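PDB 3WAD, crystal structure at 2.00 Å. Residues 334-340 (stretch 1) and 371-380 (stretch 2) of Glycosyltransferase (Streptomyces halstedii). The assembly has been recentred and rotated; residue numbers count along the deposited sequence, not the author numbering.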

# COMPACT_ATOMS: atom_id res chain seq x y z
N VAL B 334 12.43 18.79 11.06
CA VAL B 334 12.86 18.57 12.45
C VAL B 334 14.39 18.63 12.47
O VAL B 334 15.03 17.93 11.71
CB VAL B 334 12.32 17.18 13.03
CG1 VAL B 334 12.79 16.95 14.48
CG2 VAL B 334 10.75 17.13 13.01
N PRO B 335 14.97 19.45 13.36
CA PRO B 335 16.43 19.46 13.49
C PRO B 335 16.98 18.10 13.90
O PRO B 335 16.32 17.31 14.57
CB PRO B 335 16.68 20.46 14.60
CG PRO B 335 15.48 21.33 14.64
CD PRO B 335 14.33 20.39 14.31
N GLN B 336 18.23 17.87 13.51
CA GLN B 336 18.86 16.58 13.62
C GLN B 336 20.15 16.65 14.44
O GLN B 336 20.93 17.60 14.32
CB GLN B 336 19.20 16.05 12.21
CG GLN B 336 18.00 15.77 11.41
CD GLN B 336 18.36 15.34 9.99
OE1 GLN B 336 18.85 14.25 9.78
NE2 GLN B 336 18.19 16.22 9.03
N LEU B 337 20.39 15.63 15.26
CA LEU B 337 21.72 15.37 15.73
C LEU B 337 22.12 14.04 15.11
O LEU B 337 21.46 13.02 15.32
CB LEU B 337 21.77 15.43 17.29
CG LEU B 337 22.89 14.95 18.20
CD1 LEU B 337 24.24 14.94 17.60
CD2 LEU B 337 22.79 15.57 19.65
N ILE B 338 23.14 14.10 14.28
CA ILE B 338 23.55 12.96 13.45
C ILE B 338 24.81 12.40 14.00
O ILE B 338 25.77 13.12 14.20
CB ILE B 338 23.72 13.38 11.91
CG1 ILE B 338 22.41 13.98 11.38
CG2 ILE B 338 24.07 12.14 11.03
CD1 ILE B 338 22.55 14.83 10.11
N VAL B 339 24.81 11.12 14.30
CA VAL B 339 26.02 10.41 14.62
C VAL B 339 26.28 9.45 13.43
O VAL B 339 25.82 8.31 13.44
CB VAL B 339 25.88 9.62 15.96
CG1 VAL B 339 27.17 8.77 16.25
CG2 VAL B 339 25.66 10.57 17.12
N PRO B 340 27.04 9.91 12.39
CA PRO B 340 26.96 9.13 11.13
C PRO B 340 27.50 7.72 11.21
O PRO B 340 28.54 7.44 11.80
CB PRO B 340 27.77 9.95 10.11
CG PRO B 340 27.96 11.36 10.72
CD PRO B 340 27.64 11.25 12.22
N ARG B 371 29.23 15.65 24.93
CA ARG B 371 29.11 16.18 23.56
C ARG B 371 27.73 16.01 22.96
O ARG B 371 27.19 16.99 22.41
CB ARG B 371 30.18 15.63 22.63
CG ARG B 371 31.48 16.23 22.95
CD ARG B 371 32.56 15.83 21.96
NE ARG B 371 33.77 15.49 22.72
CZ ARG B 371 34.93 15.06 22.21
NH1 ARG B 371 35.10 14.89 20.90
NH2 ARG B 371 35.95 14.79 23.04
N LEU B 372 27.13 14.83 23.07
CA LEU B 372 25.73 14.65 22.58
C LEU B 372 24.74 15.55 23.31
O LEU B 372 23.93 16.22 22.69
CB LEU B 372 25.25 13.24 22.78
CG LEU B 372 25.62 12.12 21.83
CD1 LEU B 372 24.87 10.82 22.31
CD2 LEU B 372 25.35 12.47 20.33
N ARG B 373 24.81 15.55 24.64
CA ARG B 373 23.88 16.34 25.41
C ARG B 373 23.96 17.82 25.03
O ARG B 373 22.90 18.51 24.74
CB ARG B 373 24.18 16.10 26.89
CG ARG B 373 23.35 16.86 27.83
CD ARG B 373 24.13 17.04 29.16
NE ARG B 373 25.27 17.94 29.02
CZ ARG B 373 26.31 17.98 29.86
NH1 ARG B 373 26.38 17.16 30.93
NH2 ARG B 373 27.30 18.85 29.64
N ASP B 374 25.20 18.32 24.96
CA ASP B 374 25.41 19.74 24.64
C ASP B 374 24.84 20.07 23.27
O ASP B 374 24.16 21.08 23.10
CB ASP B 374 26.88 20.13 24.69
CG ASP B 374 27.41 20.15 26.11
OD1 ASP B 374 26.57 20.14 27.04
OD2 ASP B 374 28.68 20.13 26.28
N GLN B 375 25.12 19.23 22.28
CA GLN B 375 24.52 19.44 20.94
C GLN B 375 22.98 19.43 21.00
O GLN B 375 22.31 20.32 20.46
CB GLN B 375 25.09 18.41 19.98
CG GLN B 375 26.54 18.67 19.64
CD GLN B 375 27.06 17.73 18.52
OE1 GLN B 375 26.70 16.57 18.46
NE2 GLN B 375 27.87 18.24 17.66
N LEU B 376 22.41 18.44 21.68
CA LEU B 376 20.97 18.34 21.81
C LEU B 376 20.36 19.56 22.46
O LEU B 376 19.30 20.06 22.01
CB LEU B 376 20.54 17.07 22.57
CG LEU B 376 19.03 16.73 22.52
CD1 LEU B 376 18.53 16.77 21.09
CD2 LEU B 376 18.72 15.38 23.15
N ARG B 377 21.04 20.06 23.52
CA ARG B 377 20.61 21.24 24.20
C ARG B 377 20.61 22.43 23.24
O ARG B 377 19.69 23.22 23.29
CB ARG B 377 21.49 21.47 25.44
CG ARG B 377 21.18 20.55 26.58
CD ARG B 377 21.78 21.09 27.89
NE ARG B 377 22.44 20.08 28.73
CZ ARG B 377 22.55 20.16 30.06
NH1 ARG B 377 21.98 21.16 30.73
NH2 ARG B 377 23.15 19.24 30.76
N ARG B 378 21.60 22.57 22.36
CA ARG B 378 21.56 23.64 21.35
C ARG B 378 20.40 23.57 20.36
O ARG B 378 19.73 24.57 20.08
CB ARG B 378 22.86 23.72 20.60
CG ARG B 378 24.03 24.08 21.51
CD ARG B 378 25.21 24.37 20.67
NE ARG B 378 24.87 25.41 19.70
CZ ARG B 378 25.47 25.59 18.54
NH1 ARG B 378 26.44 24.79 18.11
NH2 ARG B 378 25.09 26.58 17.78
N LEU B 379 20.15 22.37 19.86
CA LEU B 379 19.02 22.12 18.93
C LEU B 379 17.69 22.54 19.51
O LEU B 379 16.85 23.15 18.80
CB LEU B 379 18.98 20.64 18.56
CG LEU B 379 20.15 20.13 17.74
CD1 LEU B 379 19.84 18.74 17.25
CD2 LEU B 379 20.39 21.08 16.59
N ILE B 380 17.53 22.24 20.79
CA ILE B 380 16.38 22.59 21.63
C ILE B 380 16.33 24.11 21.85
O ILE B 380 15.25 24.72 21.77
CB ILE B 380 16.44 21.84 23.06
CG1 ILE B 380 15.73 20.50 23.07
CG2 ILE B 380 15.70 22.60 24.13
CD1 ILE B 380 15.55 19.88 21.71

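A short strand, 336-338, lies against one face of helix 371-380. The two run nearly antiparallel, at 160° between their N-to-C directions, and their axes come within 8.9 Å. No hydrogen bond crosses between them, so the contact rests on shape and apolar packing. The strand's alternation sets the pattern: Leu 337 points its CA-to-CB bond toward the helix, while Gln 336 and Ile 338 point theirs away.

Leu 337 is the main bump, with the largest covered area of any residue here. Its hollow is lined by Leu 372, Gln 375, Leu 376 and Leu 379, positions that recur on one face of a helix at spacings of three and four. CD1 of Leu 337 meets CD2 of Leu 372 at 3.8 Å, and Leu 337 CD2 lies 4.0 Å from Leu 376 CB. The fit reaches the helix backbone: Leu 337 CD2 sits 3.3 Å from Leu 372 O, a carbonyl already engaged by the N of Leu 376 in the helical ladder. Gln 375 closes the wall with OE1 only 3.1 Å from Leu 337 CD1, a tight van der Waals approach; the amide's polar needs are met elsewhere in the structure.

Leu 379 answers with a bump of its own. Its CD1 packs 3.8 Å from Leu 337 CB and 3.3 Å from Gln 336 O, so it covers strand backbone as well as side chain, and Leu 379 also packs loosely on Pro 335, CD2 to CB at 4.3 Å. At the other end, Leu 372 starts sideways but its tip comes nearer, bringing CD2 within 3.7 Å of Val 339 CG2.

The charged residues Arg 373 and Asp 374 point away from the strand and pair with each other, NH2 to OD1 at 3.0 Å, in a salt bridge. The contact reads simply: Leu 372, Leu 376 and Leu 379 present apolar surface to the strand, though only Leu 379 starts out toward it, while none of the charged side chains takes part.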